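Local coordinates for cell division control protein Cdc48 (PDB 5E7P), which probably binds and hydrolyses ATP as a AAA-family ATPase with two P-loop nucleotide-binding domains, both of which hold ADP in this crystal, at residues A[213-224]-A[281-292]; A[51-59]-A[66-74]. All coordinates share one frame; numbering follows the deposited sequence.

Interaction 1. Residues A[213-224]-A[281-292]; sequences GRHTVSPQRSEQ and RAVCASRRVVEL
Thr216 pairs with Glu291 and Ser218 with Val289 through four backbone hydrogen bonds that join strand 216-218 antiparallel to strand 289-292. Glu291 N to Thr216 O is the straightest, with 176° at the hydrogen; the non-hydrogen-bonded pair Val217 and Val290 lies between the two rings of bonds. A weak bond from Arg221 N, within the type II turn 219-222, to Ala285 O continues the contact past the strand pair.

Leu292 CD2 packs against His215 CB at 3.6 Å, while Val290 CG1 meets the imidazole obliquely, 3.9 Å from His215 ND1. Beyond the end of strand 216-218, the extended Gln220 chain lays its CG 4.0 Å from Arg288 CB.

Waters join side-chain amides to the opposite backbone. One molecule accepts from Gln220 NE2 (2.7 Å) and from Arg288 N; another gives a proton to Arg281 O and accepts weakly from Gln224 NE2.

On the face shared with Thr216, Glu291 stretches with CG opposite its backbone N (chi1 -178°), carrying its carboxylate to the guanidinium edge of Arg281. NE and NH2 both donate to OE1, NH2 at 2.8 Å through the syn lone pair.

Main-chain bonds thus carry the added edge strand of the first AAA sheet, whereas the ion pair ties the sheet to helix 276-283, whose Thr278 binds ADP.

Interaction 2. Residues A[51-59]-A[66-74]; sequences GIREWDAVA and TAAVAGVAG
Trp55 N donates to Ala70 O at 2.7 Å, and Ala70 N returns a bond to Asp56 O. Further along, Val58 and Ala68 form a hydrogen-bonded antiparallel pair, flanked by the non-hydrogen-bonded pairs Ala57 with Val69 and Ala59 with Ala67.

Side chains meet around this backbone core. Ala70 CB has Ile52 CD1 and Val58 CG1 as apolar neighbours, each at 4.4 Å, and Val69 CG1 reaches the indole of Trp55 at its edge, near the ring plane, 3.6 Å from CE3. Glu54, extended with CG opposite its backbone N (chi1 -170°), crosses Val72 at about a right angle and brings CD to 3.6 Å from Val72 CG2; its OE2 lies over a face of the Trp55 ring, toward the rim.

The type II turn 53-56 sets up these contacts. Arg53 N donates to Asp56 OD2 at 3.2 Å, approaching from above the carboxylate plane. Outside the pair, Leu47 of helix 44-50 covers Ile52, Ala70 and Val72.

The hairpin of the Cdc48 N-terminal domain is therefore held chiefly by main-chain bonds, with the carbonyls of Glu54 and Trp55 bound by Arg471 and Arg467.

From the N terminus, interaction 2 comes first: it closes the short hairpin of strands 57-61 and 65-72, with six residues between its segments, inside the N-terminal domain sheet. Interaction 1 follows in series, neither nested in nor crossing the first. It closes a longer loop of 56 residues, largely helical, which includes strand 265-269 and the ADP-binding residues 273-278, and it brings strand 216-218 to the edge of the first AAA sheet. The centres of interactions 1 and 2 lie about 40 Å apart, on opposite sides of the chain's centre, and no atoms touch. One contact pairs neighbouring strands of the N-terminal domain; the other joins an edge strand to the sheet of the first ATPase domain.

Interaction 1. Residues A[213-224]-A[281-292]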
ATOM      1  N   GLY A 213       0.279 -14.566  20.748  1.00 64.24           N
ATOM      2  CA  GLY A 213      -0.845 -13.693  21.031  1.00 60.72           C
ATOM      3  C   GLY A 213      -0.922 -13.210  22.466  1.00 58.62           C
ATOM      4  O   GLY A 213      -1.977 -12.764  22.919  1.00 57.21           O
ATOM      5  N   ARG A 214       0.192 -13.298  23.187  1.00 58.68           N
ATOM      6  CA  ARG A 214       0.252 -12.807  24.559  1.00 59.40           C
ATOM      7  C   ARG A 214       1.060 -11.511  24.628  1.00 56.35           C
ATOM      8  O   ARG A 214       1.928 -11.268  23.787  1.00 53.32           O
ATOM      9  CB  ARG A 214       0.832 -13.877  25.487  1.00 64.20           C
ATOM     10  CG  ARG A 214      -0.026 -15.136  25.561  1.00 69.51           C
ATOM     11  CD  ARG A 214       0.823 -16.400  25.546  1.00 74.64           C
ATOM     12  NE  ARG A 214       1.298 -16.775  26.875  1.00 77.77           N
ATOM     13  CZ  ARG A 214       0.785 -17.766  27.599  1.00 80.64           C
ATOM     14  NH1 ARG A 214      -0.220 -18.488  27.118  1.00 81.26           N
ATOM     15  NH2 ARG A 214       1.277 -18.041  28.799  1.00 82.93           N
ATOM     16  N   HIS A 215       0.770 -10.678  25.623  1.00 56.46           N
ATOM     17  CA  HIS A 215       1.375  -9.348  25.690  1.00 53.37           C
ATOM     18  C   HIS A 215       2.813  -9.361  26.199  1.00 53.73           C
ATOM     19  O   HIS A 215       3.207 -10.234  26.972  1.00 55.96           O
ATOM     20  CB  HIS A 215       0.517  -8.388  26.526  1.00 51.74           C
ATOM     21  CG  HIS A 215       0.488  -8.710  27.988  1.00 53.75           C
ATOM     22  ND1 HIS A 215       1.486  -8.323  28.857  1.00 53.88           N
ATOM     23  CD2 HIS A 215      -0.423  -9.376  28.737  1.00 54.94           C
ATOM     24  CE1 HIS A 215       1.194  -8.741  30.075  1.00 55.20           C
ATOM     25  NE2 HIS A 215       0.040  -9.383  30.029  1.00 55.76           N
ATOM     26  N   THR A 216       3.589  -8.384  25.737  1.00 52.34           N
ATOM     27  CA  THR A 216       4.939  -8.162  26.236  1.00 52.94           C
ATOM     28  C   THR A 216       4.993  -6.812  26.934  1.00 52.86           C
ATOM     29  O   THR A 216       4.217  -5.911  26.618  1.00 52.80           O
ATOM     30  CB  THR A 216       5.980  -8.183  25.103  1.00 52.70           C
ATOM     31  OG1 THR A 216       5.609  -7.240  24.088  1.00 51.15           O
ATOM     32  CG2 THR A 216       6.066  -9.569  24.490  1.00 53.93           C
ATOM     33  N   VAL A 217       5.904  -6.678  27.889  1.00 53.74           N
ATOM     34  CA  VAL A 217       6.055  -5.427  28.616  1.00 52.01           C
ATOM     35  C   VAL A 217       7.446  -4.845  28.407  1.00 53.84           C
ATOM     36  O   VAL A 217       8.450  -5.510  28.657  1.00 56.92           O
ATOM     37  CB  VAL A 217       5.810  -5.614  30.125  1.00 52.29           C
ATOM     38  CG1 VAL A 217       5.979  -4.295  30.854  1.00 51.75           C
ATOM     39  CG2 VAL A 217       4.423  -6.183  30.372  1.00 51.95           C
ATOM     40  N   SER A 218       7.498  -3.606  27.933  1.00 53.23           N
ATOM     41  CA  SER A 218       8.758  -2.882  27.840  1.00 55.96           C
ATOM     42  C   SER A 218       8.780  -1.795  28.907  1.00 57.09           C
ATOM     43  O   SER A 218       7.996  -0.848  28.845  1.00 55.13           O
ATOM     44  CB  SER A 218       8.931  -2.267  26.452  1.00 56.12           C
ATOM     45  OG  SER A 218       7.909  -1.323  26.188  1.00 56.32           O
ATOM     46  N   PRO A 219       9.673  -1.935  29.899  1.00 60.17           N
ATOM     47  CA  PRO A 219       9.765  -1.004  31.031  1.00 62.27           C
ATOM     48  C   PRO A 219      10.087   0.422  30.595  1.00 61.53           C
ATOM     49  O   PRO A 219      10.498   0.642  29.457  1.00 58.36           O
ATOM     50  CB  PRO A 219      10.924  -1.574  31.859  1.00 64.97           C
ATOM     51  CG  PRO A 219      10.997  -3.012  31.475  1.00 65.41           C
ATOM     52  CD  PRO A 219      10.632  -3.046  30.022  1.00 62.41           C
ATOM     53  N   GLN A 220       9.895   1.377  31.501  1.00 66.24           N
ATOM     54  CA  GLN A 220      10.207   2.776  31.228  1.00 68.71           C
ATOM     55  C   GLN A 220      11.670   2.953  30.845  1.00 72.82           C
ATOM     56  O   GLN A 220      12.550   2.303  31.414  1.00 74.47           O
ATOM     57  CB  GLN A 220       9.892   3.640  32.450  1.00 70.01           C
ATOM     58  CG  GLN A 220       8.418   3.708  32.812  1.00 70.09           C
ATOM     59  CD  GLN A 220       8.169   4.496  34.085  1.00 71.46           C
ATOM     60  OE1 GLN A 220       8.871   4.322  35.083  1.00 73.86           O
ATOM     61  NE2 GLN A 220       7.176   5.377  34.052  1.00 69.16           N
ATOM     62  N   ARG A 221      11.915   3.827  29.871  1.00 75.38           N
ATOM     63  CA  ARG A 221      13.268   4.186  29.448  1.00 80.44           C
ATOM     64  C   ARG A 221      14.079   2.981  28.971  1.00 82.84           C
ATOM     65  O   ARG A 221      15.290   2.915  29.177  1.00 84.99           O
ATOM     66  CB  ARG A 221      14.008   4.912  30.579  1.00 85.08           C
ATOM     67  CG  ARG A 221      13.308   6.169  31.078  1.00 86.19           C
ATOM     68  CD  ARG A 221      13.244   6.220  32.603  1.00 89.75           C
ATOM     69  NE  ARG A 221      14.567   6.174  33.220  1.00 93.97           N
ATOM     70  CZ  ARG A 221      15.091   5.092  33.792  1.00 97.53           C
ATOM     71  NH1 ARG A 221      14.403   3.958  33.830  1.00 97.60           N
ATOM     72  NH2 ARG A 221      16.304   5.146  34.328  1.00100.30           N
ATOM     73  N   SER A 222      13.405   2.032  28.330  1.00 83.30           N
ATOM     74  CA  SER A 222      14.070   0.833  27.833  1.00 86.88           C
ATOM     75  C   SER A 222      14.824   1.100  26.533  1.00 88.54           C
ATOM     76  O   SER A 222      14.553   2.076  25.831  1.00 86.94           O
ATOM     77  CB  SER A 222      13.060  -0.297  27.634  1.00 86.76           C
ATOM     78  OG  SER A 222      12.448  -0.655  28.861  1.00 88.41           O
ATOM     79  N   GLU A 223      15.771   0.220  26.220  1.00 91.36           N
ATOM     80  CA  GLU A 223      16.576   0.339  25.009  1.00 92.14           C
ATOM     81  C   GLU A 223      15.711   0.209  23.761  1.00 88.87           C
ATOM     82  O   GLU A 223      14.979  -0.767  23.597  1.00 88.11           O
ATOM     83  CB  GLU A 223      17.679  -0.722  24.995  1.00 96.28           C
ATOM     84  CG  GLU A 223      18.719  -0.579  26.104  1.00100.61           C
ATOM     85  CD  GLU A 223      18.243  -1.111  27.450  1.00102.94           C
ATOM     86  OE1 GLU A 223      17.033  -1.386  27.600  1.00101.22           O
ATOM     87  OE2 GLU A 223      19.087  -1.256  28.359  1.00106.48           O
ATOM     88  N   GLN A 224      15.802   1.201  22.881  1.00 86.78           N
ATOM     89  CA  GLN A 224      14.987   1.223  21.674  1.00 83.95           C
ATOM     90  C   GLN A 224      15.864   1.118  20.431  1.00 80.04           C
ATOM     91  O   GLN A 224      16.904   1.770  20.348  1.00 81.14           O
ATOM     92  CB  GLN A 224      14.154   2.507  21.621  1.00 85.39           C
ATOM     93  CG  GLN A 224      12.859   2.377  20.840  1.00 85.43           C
ATOM     94  CD  GLN A 224      11.890   1.410  21.490  1.00 87.32           C
ATOM     95  OE1 GLN A 224      11.448   0.442  20.868  1.00 88.82           O
ATOM     96  NE2 GLN A 224      11.551   1.669  22.749  1.00 87.09           N
ATOM     97  N   ARG A 281       6.507   2.988  19.357  1.00 29.38           N
ATOM     98  CA  ARG A 281       7.493   2.510  20.320  1.00 29.05           C
ATOM     99  C   ARG A 281       8.518   3.595  20.646  1.00 32.55           C
ATOM    100  O   ARG A 281       8.932   3.749  21.799  1.00 34.86           O
ATOM    101  CB  ARG A 281       8.191   1.254  19.796  1.00 28.70           C
ATOM    102  CG  ARG A 281       7.229   0.139  19.419  1.00 29.22           C
ATOM    103  CD  ARG A 281       7.952  -1.169  19.137  1.00 30.71           C
ATOM    104  NE  ARG A 281       7.016  -2.207  18.714  1.00 31.72           N
ATOM    105  CZ  ARG A 281       6.772  -2.529  17.447  1.00 29.27           C
ATOM    106  NH1 ARG A 281       7.411  -1.902  16.466  1.00 26.72           N
ATOM    107  NH2 ARG A 281       5.899  -3.487  17.161  1.00 28.29           N
ATOM    108  N   ALA A 282       8.918   4.349  19.626  1.00 31.50           N
ATOM    109  CA  ALA A 282       9.886   5.426  19.804  1.00 31.60           C
ATOM    110  C   ALA A 282       9.323   6.557  20.660  1.00 30.23           C
ATOM    111  O   ALA A 282      10.005   7.078  21.545  1.00 31.02           O
ATOM    112  CB  ALA A 282      10.340   5.957  18.456  1.00 31.19           C
ATOM    113  N   VAL A 283       8.076   6.934  20.391  1.00 27.69           N
ATOM    114  CA  VAL A 283       7.419   8.009  21.127  1.00 30.60           C
ATOM    115  C   VAL A 283       7.172   7.620  22.589  1.00 33.72           C
ATOM    116  O   VAL A 283       7.282   8.450  23.490  1.00 37.34           O
ATOM    117  CB  VAL A 283       6.095   8.434  20.438  1.00 23.53           C
ATOM    118  CG1 VAL A 283       5.257   9.322  21.346  1.00 23.32           C
ATOM    119  CG2 VAL A 283       6.392   9.144  19.133  1.00 22.72           C
ATOM    120  N   CYS A 284       6.872   6.347  22.819  1.00 32.45           N
ATOM    121  CA  CYS A 284       6.568   5.858  24.159  1.00 33.66           C
ATOM    122  C   CYS A 284       7.797   5.304  24.869  1.00 35.27           C
ATOM    123  O   CYS A 284       7.665   4.591  25.862  1.00 36.47           O
ATOM    124  CB  CYS A 284       5.504   4.760  24.093  1.00 34.53           C
ATOM    125  SG  CYS A 284       3.930   5.265  23.375  1.00 37.41           S
ATOM    126  N   ALA A 285       8.982   5.631  24.361  1.00 37.02           N
ATOM    127  CA  ALA A 285      10.235   5.078  24.879  1.00 39.69           C
ATOM    128  C   ALA A 285      10.435   5.262  26.384  1.00 44.10           C
ATOM    129  O   ALA A 285      10.964   4.376  27.055  1.00 46.79           O
ATOM    130  CB  ALA A 285      11.418   5.650  24.119  1.00 39.22           C
ATOM    131  N   SER A 286      10.010   6.406  26.912  1.00 44.59           N
ATOM    132  CA  SER A 286      10.188   6.693  28.333  1.00 48.59           C
ATOM    133  C   SER A 286       9.021   6.180  29.173  1.00 49.54           C
ATOM    134  O   SER A 286       9.042   6.278  30.397  1.00 53.55           O
ATOM    135  CB  SER A 286      10.378   8.193  28.565  1.00 49.90           C
ATOM    136  OG  SER A 286       9.201   8.913  28.235  1.00 50.66           O
ATOM    137  N   ARG A 287       8.003   5.640  28.509  1.00 46.16           N
ATOM    138  CA  ARG A 287       6.840   5.088  29.194  1.00 45.84           C
ATOM    139  C   ARG A 287       6.988   3.578  29.303  1.00 45.77           C
ATOM    140  O   ARG A 287       7.786   2.973  28.584  1.00 47.56           O
ATOM    141  CB  ARG A 287       5.562   5.395  28.409  1.00 45.22           C
ATOM    142  CG  ARG A 287       5.482   6.792  27.829  1.00 46.22           C
ATOM    143  CD  ARG A 287       5.148   7.814  28.890  1.00 50.77           C
ATOM    144  NE  ARG A 287       5.141   9.169  28.348  1.00 52.91           N
ATOM    145  CZ  ARG A 287       4.893  10.260  29.067  1.00 54.33           C
ATOM    146  NH1 ARG A 287       4.628  10.153  30.362  1.00 54.59           N
ATOM    147  NH2 ARG A 287       4.908  11.455  28.492  1.00 54.55           N
ATOM    148  N   ARG A 288       6.222   2.964  30.200  1.00 42.95           N
ATOM    149  CA  ARG A 288       6.111   1.513  30.192  1.00 42.57           C
ATOM    150  C   ARG A 288       5.008   1.129  29.209  1.00 36.77           C
ATOM    151  O   ARG A 288       3.911   1.693  29.227  1.00 34.05           O
ATOM    152  CB  ARG A 288       5.861   0.942  31.598  1.00 47.83           C
ATOM    153  CG  ARG A 288       4.453   1.108  32.142  1.00 50.68           C
ATOM    154  CD  ARG A 288       4.351   0.601  33.577  1.00 57.18           C
ATOM    155  NE  ARG A 288       4.651  -0.825  33.703  1.00 59.92           N
ATOM    156  CZ  ARG A 288       3.736  -1.788  33.691  1.00 61.30           C
ATOM    157  NH1 ARG A 288       4.107  -3.055  33.816  1.00 63.40           N
ATOM    158  NH2 ARG A 288       2.450  -1.487  33.554  1.00 59.51           N
ATOM    159  N   VAL A 289       5.314   0.195  28.320  1.00 34.30           N
ATOM    160  CA  VAL A 289       4.372  -0.154  27.271  1.00 33.04           C
ATOM    161  C   VAL A 289       3.928  -1.603  27.361  1.00 34.56           C
ATOM    162  O   VAL A 289       4.750  -2.518  27.397  1.00 37.50           O
ATOM    163  CB  VAL A 289       4.958   0.112  25.874  1.00 28.88           C
ATOM    164  CG1 VAL A 289       3.916  -0.160  24.807  1.00 24.22           C
ATOM    165  CG2 VAL A 289       5.450   1.539  25.781  1.00 28.37           C
ATOM    166  N   VAL A 290       2.617  -1.798  27.404  1.00 33.44           N
ATOM    167  CA  VAL A 290       2.041  -3.127  27.304  1.00 35.02           C
ATOM    168  C   VAL A 290       1.610  -3.333  25.859  1.00 37.57           C
ATOM    169  O   VAL A 290       0.677  -2.686  25.381  1.00 37.05           O
ATOM    170  CB  VAL A 290       0.836  -3.289  28.241  1.00 31.72           C
ATOM    171  CG1 VAL A 290       0.234  -4.680  28.094  1.00 31.52           C
ATOM    172  CG2 VAL A 290       1.256  -3.028  29.681  1.00 30.68           C
ATOM    173  N   GLU A 291       2.302  -4.228  25.161  1.00 39.96           N
ATOM    174  CA  GLU A 291       2.089  -4.394  23.728  1.00 41.20           C
ATOM    175  C   GLU A 291       1.488  -5.743  23.342  1.00 42.61           C
ATOM    176  O   GLU A 291       1.961  -6.798  23.767  1.00 43.03           O
ATOM    177  CB  GLU A 291       3.397  -4.168  22.966  1.00 42.69           C
ATOM    178  CG  GLU A 291       3.258  -4.268  21.458  1.00 45.51           C
ATOM    179  CD  GLU A 291       4.539  -3.896  20.733  1.00 49.60           C
ATOM    180  OE1 GLU A 291       4.632  -4.162  19.517  1.00 49.13           O
ATOM    181  OE2 GLU A 291       5.450  -3.335  21.380  1.00 52.45           O
ATOM    182  N   LEU A 292       0.435  -5.689  22.532  1.00 42.05           N
ATOM    183  CA  LEU A 292      -0.137  -6.878  21.915  1.00 41.96           C
ATOM    184  C   LEU A 292       0.107  -6.818  20.418  1.00 40.44           C
ATOM    185  O   LEU A 292       0.023  -5.749  19.811  1.00 36.71           O
ATOM    186  CB  LEU A 292      -1.646  -6.954  22.165  1.00 41.04           C
ATOM    187  CG  LEU A 292      -2.157  -7.495  23.500  1.00 42.75           C
ATOM    188  CD1 LEU A 292      -3.674  -7.447  23.530  1.00 42.64           C
ATOM    189  CD2 LEU A 292      -1.667  -8.912  23.723  1.00 43.94           C
TER
HETATM  190  O   HOH W   1       9.147   1.661  26.734  1.00 43.60           O
HETATM  191  O   HOH W   2       5.280   5.161  32.153  1.00 54.08           O
HETATM  192  O   HOH W   3       8.372   1.774  23.583  1.00 27.70           O

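Interaction 2. Residues A[51-59]-A[66-74]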
ATOM      1  N   GLY A  51      -2.477  -8.032 -19.348  1.00 40.84           N
ATOM      2  CA  GLY A  51      -3.153  -6.879 -18.780  1.00 40.75           C
ATOM      3  C   GLY A  51      -2.622  -6.491 -17.413  1.00 40.05           C
ATOM      4  O   GLY A  51      -3.349  -5.935 -16.589  1.00 39.62           O
ATOM      5  N   ILE A  52      -1.348  -6.781 -17.173  1.00 40.04           N
ATOM      6  CA  ILE A  52      -0.723  -6.476 -15.892  1.00 39.43           C
ATOM      7  C   ILE A  52       0.537  -5.636 -16.060  1.00 41.68           C
ATOM      8  O   ILE A  52       1.084  -5.530 -17.157  1.00 43.21           O
ATOM      9  CB  ILE A  52      -0.342  -7.759 -15.141  1.00 36.21           C
ATOM     10  CG1 ILE A  52       0.646  -8.579 -15.971  1.00 34.34           C
ATOM     11  CG2 ILE A  52      -1.585  -8.568 -14.806  1.00 35.28           C
ATOM     12  CD1 ILE A  52       1.046  -9.877 -15.323  1.00 33.63           C
ATOM     13  N   ARG A  53       0.992  -5.044 -14.961  1.00 40.81           N
ATOM     14  CA  ARG A  53       2.253  -4.314 -14.951  1.00 39.73           C
ATOM     15  C   ARG A  53       3.318  -5.172 -14.289  1.00 38.46           C
ATOM     16  O   ARG A  53       3.032  -6.269 -13.816  1.00 37.38           O
ATOM     17  CB  ARG A  53       2.112  -3.005 -14.172  1.00 39.97           C
ATOM     18  CG  ARG A  53       1.094  -2.033 -14.733  1.00 42.06           C
ATOM     19  CD  ARG A  53       0.992  -0.808 -13.842  1.00 43.81           C
ATOM     20  NE  ARG A  53       0.596  -1.169 -12.483  1.00 45.47           N
ATOM     21  CZ  ARG A  53       0.763  -0.391 -11.417  1.00 46.07           C
ATOM     22  NH1 ARG A  53       1.330   0.802 -11.541  1.00 45.54           N
ATOM     23  NH2 ARG A  53       0.366  -0.814 -10.223  1.00 46.16           N
ATOM     24  N   GLU A  54       4.544  -4.667 -14.251  1.00 40.94           N
ATOM     25  CA  GLU A  54       5.601  -5.319 -13.494  1.00 43.48           C
ATOM     26  C   GLU A  54       5.220  -5.323 -12.013  1.00 40.90           C
ATOM     27  O   GLU A  54       4.482  -4.446 -11.561  1.00 40.89           O
ATOM     28  CB  GLU A  54       6.926  -4.584 -13.705  1.00 47.01           C
ATOM     29  CG  GLU A  54       8.142  -5.314 -13.159  1.00 51.39           C
ATOM     30  CD  GLU A  54       9.401  -4.472 -13.208  1.00 54.64           C
ATOM     31  OE1 GLU A  54       9.300  -3.268 -13.528  1.00 55.24           O
ATOM     32  OE2 GLU A  54      10.490  -5.017 -12.924  1.00 56.18           O
ATOM     33  N   TRP A  55       5.717  -6.319 -11.280  1.00 38.33           N
ATOM     34  CA  TRP A  55       5.457  -6.505  -9.843  1.00 35.32           C
ATOM     35  C   TRP A  55       4.072  -7.059  -9.494  1.00 33.74           C
ATOM     36  O   TRP A  55       3.811  -7.390  -8.339  1.00 34.31           O
ATOM     37  CB  TRP A  55       5.749  -5.242  -9.018  1.00 35.94           C
ATOM     38  CG  TRP A  55       7.145  -4.715  -9.159  1.00 37.01           C
ATOM     39  CD1 TRP A  55       7.506  -3.466  -9.563  1.00 37.06           C
ATOM     40  CD2 TRP A  55       8.367  -5.421  -8.900  1.00 38.60           C
ATOM     41  NE1 TRP A  55       8.873  -3.346  -9.570  1.00 40.49           N
ATOM     42  CE2 TRP A  55       9.426  -4.533  -9.167  1.00 40.57           C
ATOM     43  CE3 TRP A  55       8.667  -6.716  -8.468  1.00 40.70           C
ATOM     44  CZ2 TRP A  55      10.764  -4.896  -9.016  1.00 41.98           C
ATOM     45  CZ3 TRP A  55       9.994  -7.077  -8.322  1.00 42.90           C
ATOM     46  CH2 TRP A  55      11.026  -6.170  -8.594  1.00 43.45           C
ATOM     47  N   ASP A  56       3.184  -7.165 -10.475  1.00 32.28           N
ATOM     48  CA  ASP A  56       1.924  -7.860 -10.237  1.00 32.80           C
ATOM     49  C   ASP A  56       2.180  -9.362 -10.169  1.00 32.74           C
ATOM     50  O   ASP A  56       3.094  -9.871 -10.820  1.00 32.28           O
ATOM     51  CB  ASP A  56       0.887  -7.531 -11.313  1.00 33.07           C
ATOM     52  CG  ASP A  56       0.294  -6.143 -11.144  1.00 35.41           C
ATOM     53  OD1 ASP A  56       0.418  -5.570 -10.039  1.00 33.24           O
ATOM     54  OD2 ASP A  56      -0.302  -5.629 -12.114  1.00 38.59           O
ATOM     55  N   ALA A  57       1.392 -10.067  -9.365  1.00 31.35           N
ATOM     56  CA  ALA A  57       1.557 -11.510  -9.228  1.00 30.51           C
ATOM     57  C   ALA A  57       0.884 -12.244 -10.376  1.00 30.17           C
ATOM     58  O   ALA A  57      -0.125 -11.785 -10.913  1.00 28.14           O
ATOM     59  CB  ALA A  57       1.001 -11.994  -7.901  1.00 30.14           C
ATOM     60  N   VAL A  58       1.455 -13.382 -10.750  1.00 32.16           N
ATOM     61  CA  VAL A  58       0.850 -14.247 -11.755  1.00 35.46           C
ATOM     62  C   VAL A  58       0.651 -15.651 -11.207  1.00 37.90           C
ATOM     63  O   VAL A  58       1.405 -16.109 -10.349  1.00 39.54           O
ATOM     64  CB  VAL A  58       1.704 -14.344 -13.040  1.00 36.17           C
ATOM     65  CG1 VAL A  58       1.538 -13.100 -13.888  1.00 36.77           C
ATOM     66  CG2 VAL A  58       3.169 -14.591 -12.699  1.00 35.07           C
ATOM     67  N   ALA A  59      -0.376 -16.327 -11.706  1.00 37.21           N
ATOM     68  CA  ALA A  59      -0.574 -17.733 -11.403  1.00 35.62           C
ATOM     69  C   ALA A  59       0.260 -18.552 -12.378  1.00 35.71           C
ATOM     70  O   ALA A  59       0.248 -18.293 -13.580  1.00 35.28           O
ATOM     71  CB  ALA A  59      -2.043 -18.096 -11.518  1.00 34.09           C
ATOM     72  N   THR A  66       0.795 -22.618  -8.577  1.00 45.22           N
ATOM     73  CA  THR A  66       1.506 -21.757  -7.641  1.00 45.00           C
ATOM     74  C   THR A  66       1.378 -20.303  -8.079  1.00 42.49           C
ATOM     75  O   THR A  66       0.632 -19.992  -9.007  1.00 41.39           O
ATOM     76  CB  THR A  66       2.997 -22.139  -7.527  1.00 45.26           C
ATOM     77  OG1 THR A  66       3.582 -21.472  -6.402  1.00 45.24           O
ATOM     78  CG2 THR A  66       3.752 -21.758  -8.791  1.00 43.78           C
ATOM     79  N   ALA A  67       2.096 -19.412  -7.406  1.00 40.77           N
ATOM     80  CA  ALA A  67       2.085 -18.004  -7.775  1.00 38.30           C
ATOM     81  C   ALA A  67       3.447 -17.354  -7.557  1.00 39.92           C
ATOM     82  O   ALA A  67       4.195 -17.735  -6.656  1.00 41.18           O
ATOM     83  CB  ALA A  67       1.009 -17.263  -7.008  1.00 36.24           C
ATOM     84  N   ALA A  68       3.766 -16.374  -8.394  1.00 39.58           N
ATOM     85  CA  ALA A  68       5.014 -15.640  -8.263  1.00 39.51           C
ATOM     86  C   ALA A  68       4.823 -14.191  -8.691  1.00 37.42           C
ATOM     87  O   ALA A  68       3.799 -13.839  -9.274  1.00 37.61           O
ATOM     88  CB  ALA A  68       6.110 -16.304  -9.083  1.00 40.31           C
ATOM     89  N   VAL A  69       5.812 -13.356  -8.392  1.00 35.68           N
ATOM     90  CA  VAL A  69       5.774 -11.947  -8.762  1.00 32.56           C
ATOM     91  C   VAL A  69       6.369 -11.750 -10.152  1.00 33.89           C
ATOM     92  O   VAL A  69       7.479 -12.209 -10.433  1.00 36.53           O
ATOM     93  CB  VAL A  69       6.546 -11.080  -7.746  1.00 30.60           C
ATOM     94  CG1 VAL A  69       6.586  -9.619  -8.193  1.00 29.27           C
ATOM     95  CG2 VAL A  69       5.922 -11.206  -6.363  1.00 27.74           C
ATOM     96  N   ALA A  70       5.630 -11.072 -11.024  1.00 32.75           N
ATOM     97  CA  ALA A  70       6.104 -10.835 -12.382  1.00 33.36           C
ATOM     98  C   ALA A  70       7.183  -9.761 -12.421  1.00 35.90           C
ATOM     99  O   ALA A  70       6.928  -8.596 -12.119  1.00 36.20           O
ATOM    100  CB  ALA A  70       4.953 -10.463 -13.303  1.00 30.45           C
ATOM    101  N   GLY A  71       8.392 -10.167 -12.790  1.00 38.18           N
ATOM    102  CA  GLY A  71       9.476  -9.233 -13.017  1.00 37.24           C
ATOM    103  C   GLY A  71       9.802  -9.194 -14.497  1.00 37.90           C
ATOM    104  O   GLY A  71       9.684 -10.206 -15.186  1.00 36.60           O
ATOM    105  N   VAL A  72      10.202  -8.028 -14.995  1.00 39.44           N
ATOM    106  CA  VAL A  72      10.509  -7.881 -16.413  1.00 42.04           C
ATOM    107  C   VAL A  72      11.785  -8.633 -16.785  1.00 45.91           C
ATOM    108  O   VAL A  72      12.822  -8.479 -16.137  1.00 47.05           O
ATOM    109  CB  VAL A  72      10.630  -6.399 -16.820  1.00 43.53           C
ATOM    110  CG1 VAL A  72      11.091  -6.279 -18.265  1.00 46.96           C
ATOM    111  CG2 VAL A  72       9.300  -5.688 -16.624  1.00 41.60           C
ATOM    112  N   ALA A  73      11.696  -9.455 -17.827  1.00 48.30           N
ATOM    113  CA  ALA A  73      12.837 -10.230 -18.294  1.00 52.05           C
ATOM    114  C   ALA A  73      13.864  -9.330 -18.963  1.00 55.09           C
ATOM    115  O   ALA A  73      13.511  -8.347 -19.615  1.00 53.63           O
ATOM    116  CB  ALA A  73      12.382 -11.316 -19.254  1.00 52.94           C
ATOM    117  N   GLY A  74      15.137  -9.671 -18.797  1.00 58.92           N
ATOM    118  CA  GLY A  74      16.208  -8.930 -19.434  1.00 62.02           C
ATOM    119  C   GLY A  74      16.248  -9.196 -20.925  1.00 64.64           C
ATOM    120  O   GLY A  74      15.468 -10.003 -21.433  1.00 65.44           O
TER